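UPF0311 protein CA_C3321 (Clostridium acetobutylicum ATCC 824, PDB 3G7G) is of unknown function but belongs to the UPF0311 (DUF3237) family and folds into an antiparallel beta-barrel that assembles with three other copies. Local coordinates at residues I89-I94 against T120-E125. Numbering follows the deposited sequence.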
loop_
_atom_site.group_PDB
_atom_site.type_symbol
_atom_site.label_atom_id
_atom_site.label_comp_id
_atom_site.label_asym_id
_atom_site.label_seq_id
_atom_site.Cartn_x
_atom_site.Cartn_y
_atom_site.Cartn_z
ATOM N N ILE A 89 -13.867 2.462 -5.495
ATOM C CA ILE A 89 -12.731 2.690 -6.379
ATOM C C ILE A 89 -11.608 3.332 -5.591
ATOM O O ILE A 89 -11.857 4.297 -4.902
ATOM C CB ILE A 89 -13.107 3.668 -7.519
ATOM C CG1 ILE A 89 -14.346 3.172 -8.225
ATOM C CG2 ILE A 89 -11.946 3.853 -8.536
ATOM C CD1 ILE A 89 -14.630 3.856 -9.484
ATOM N N GLU A 90 -10.416 2.740 -5.657
ATOM C CA GLU A 90 -9.165 3.364 -5.248
ATOM C C GLU A 90 -8.376 3.575 -6.533
ATOM O O GLU A 90 -8.035 2.602 -7.187
ATOM C CB GLU A 90 -8.405 2.429 -4.329
ATOM C CG GLU A 90 -8.335 2.821 -2.906
ATOM C CD GLU A 90 -7.172 3.811 -2.648
ATOM O OE1 GLU A 90 -6.843 4.598 -3.589
ATOM O OE2 GLU A 90 -6.603 3.791 -1.523
ATOM N N ASN A 91 -8.133 4.832 -6.912
ATOM C CA ASN A 91 -7.514 5.173 -8.204
ATOM C C ASN A 91 -6.228 5.936 -7.945
ATOM O O ASN A 91 -6.275 7.048 -7.410
ATOM C CB ASN A 91 -8.493 6.029 -9.048
ATOM C CG ASN A 91 -8.195 5.980 -10.547
ATOM O OD1 ASN A 91 -7.338 5.250 -10.990
ATOM N ND2 ASN A 91 -8.913 6.768 -11.324
ATOM N N ASN A 92 -5.078 5.330 -8.263
ATOM C CA ASN A 92 -3.787 5.914 -7.901
ATOM C C ASN A 92 -3.008 6.148 -9.153
ATOM O O ASN A 92 -2.871 5.258 -9.981
ATOM C CB ASN A 92 -2.960 5.003 -6.977
ATOM C CG ASN A 92 -3.667 4.642 -5.711
ATOM O OD1 ASN A 92 -3.945 3.487 -5.461
ATOM N ND2 ASN A 92 -3.945 5.606 -4.909
ATOM N N GLY A 93 -2.488 7.359 -9.309
ATOM C CA GLY A 93 -1.807 7.682 -10.525
ATOM C C GLY A 93 -0.915 8.893 -10.480
ATOM O O GLY A 93 -0.560 9.406 -9.411
ATOM N N ILE A 94 -0.524 9.321 -11.677
ATOM C CA ILE A 94 0.384 10.465 -11.809
ATOM C C ILE A 94 -0.075 11.443 -12.848
ATOM O O ILE A 94 -0.847 11.096 -13.770
ATOM C CB ILE A 94 1.833 10.042 -12.054
ATOM C CG1 ILE A 94 1.933 9.213 -13.313
ATOM C CG2 ILE A 94 2.390 9.250 -10.820
ATOM C CD1 ILE A 94 3.396 8.892 -13.698
ATOM N N THR A 120 -3.527 6.700 -14.535
ATOM C CA THR A 120 -3.754 6.086 -13.236
ATOM C C THR A 120 -4.120 4.590 -13.363
ATOM O O THR A 120 -4.488 4.094 -14.443
ATOM C CB THR A 120 -4.879 6.824 -12.411
ATOM O OG1 THR A 120 -6.164 6.374 -12.824
ATOM C CG2 THR A 120 -4.833 8.300 -12.593
ATOM N N ILE A 121 -3.984 3.889 -12.240
ATOM C CA ILE A 121 -4.357 2.510 -12.095
ATOM C C ILE A 121 -5.481 2.425 -11.020
ATOM O O ILE A 121 -5.244 2.641 -9.839
ATOM C CB ILE A 121 -3.194 1.631 -11.654
ATOM C CG1 ILE A 121 -1.942 1.789 -12.527
ATOM C CG2 ILE A 121 -3.640 0.164 -11.617
ATOM C CD1 ILE A 121 -2.074 1.421 -13.942
ATOM N N PRO A 122 -6.716 2.117 -11.451
ATOM C CA PRO A 122 -7.804 1.827 -10.522
ATOM C C PRO A 122 -7.855 0.368 -10.018
ATOM O O PRO A 122 -7.567 -0.586 -10.783
ATOM C CB PRO A 122 -9.033 2.165 -11.336
ATOM C CG PRO A 122 -8.614 1.758 -12.757
ATOM C CD PRO A 122 -7.146 2.007 -12.852
ATOM N N THR A 123 -8.192 0.254 -8.726
ATOM C CA THR A 123 -8.538 -0.974 -8.021
ATOM C C THR A 123 -10.016 -0.876 -7.658
ATOM O O THR A 123 -10.460 0.164 -7.108
ATOM C CB THR A 123 -7.697 -1.071 -6.715
ATOM O OG1 THR A 123 -6.306 -1.106 -7.053
ATOM C CG2 THR A 123 -8.010 -2.301 -5.895
ATOM N N PHE A 124 -10.770 -1.948 -7.914
ATOM C CA PHE A 124 -12.182 -1.994 -7.607
ATOM C C PHE A 124 -12.561 -2.993 -6.528
ATOM O O PHE A 124 -11.945 -4.040 -6.391
ATOM C CB PHE A 124 -12.993 -2.320 -8.849
ATOM C CG PHE A 124 -12.772 -1.364 -9.983
ATOM C CD1 PHE A 124 -13.316 -0.107 -9.975
ATOM C CD2 PHE A 124 -11.974 -1.720 -11.047
ATOM C CE1 PHE A 124 -13.090 0.761 -11.052
ATOM C CE2 PHE A 124 -11.769 -0.873 -12.088
ATOM C CZ PHE A 124 -12.311 0.354 -12.095
ATOM N N GLU A 125 -13.616 -2.654 -5.793
ATOM C CA GLU A 125 -14.233 -3.550 -4.829
ATOM C C GLU A 125 -15.721 -3.592 -5.144
ATOM O O GLU A 125 -16.329 -2.567 -5.245
ATOM C CB GLU A 125 -13.942 -3.060 -3.425
ATOM C CG GLU A 125 -14.529 -3.895 -2.364
ATOM C CD GLU A 125 -14.253 -3.371 -1.034
ATOM O OE1 GLU A 125 -15.092 -2.634 -0.509
ATOM O OE2 GLU A 125 -13.187 -3.692 -0.502
HETATM O O HOH W 1 -4.831 1.214 -7.718
#
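At the edge of the Phe124 ring, in its plane, lies Ile89, whose CD1 is 3.8 Å from Phe124 CE1; the two side chains run side by side, and Phe139 packs edge-to-face with the same ring. On the same side of the sheet as Ile89 and Phe124, the flat amide of Asn91 crosses the Thr120 side chain at about a right angle. Asn91 CG is anti to its backbone N (chi1 -158°), which carries OD1 across to the neighbouring strand, where Thr120 OG1 donates a very short 2.5 Å hydrogen bond to Asn91 OD1. Pro122 lies alongside the same oxygen, its CB 3.5 Å from Asn91 OD1. These residues belong to adjacent antiparallel strands of the closed eight-stranded barrel, consistent with membership of the AOC-barrel clan, with Phe154 of strand 150-157 reaching Asn91 and Pro122 on this face. Backbone bonds join Glu90 to Thr123 and Asn92 to Ile121 in both directions. At the non-hydrogen-bonded pair Gly93-Thr120, Thr120 CG2 packs over Gly93, 3.7 Å from Gly93 CA. On the other face, a water donates to Ile121 O at 2.6 Å and also bonds Thr123 OG1, while Glu90 turns away to a salt bridge with Arg76.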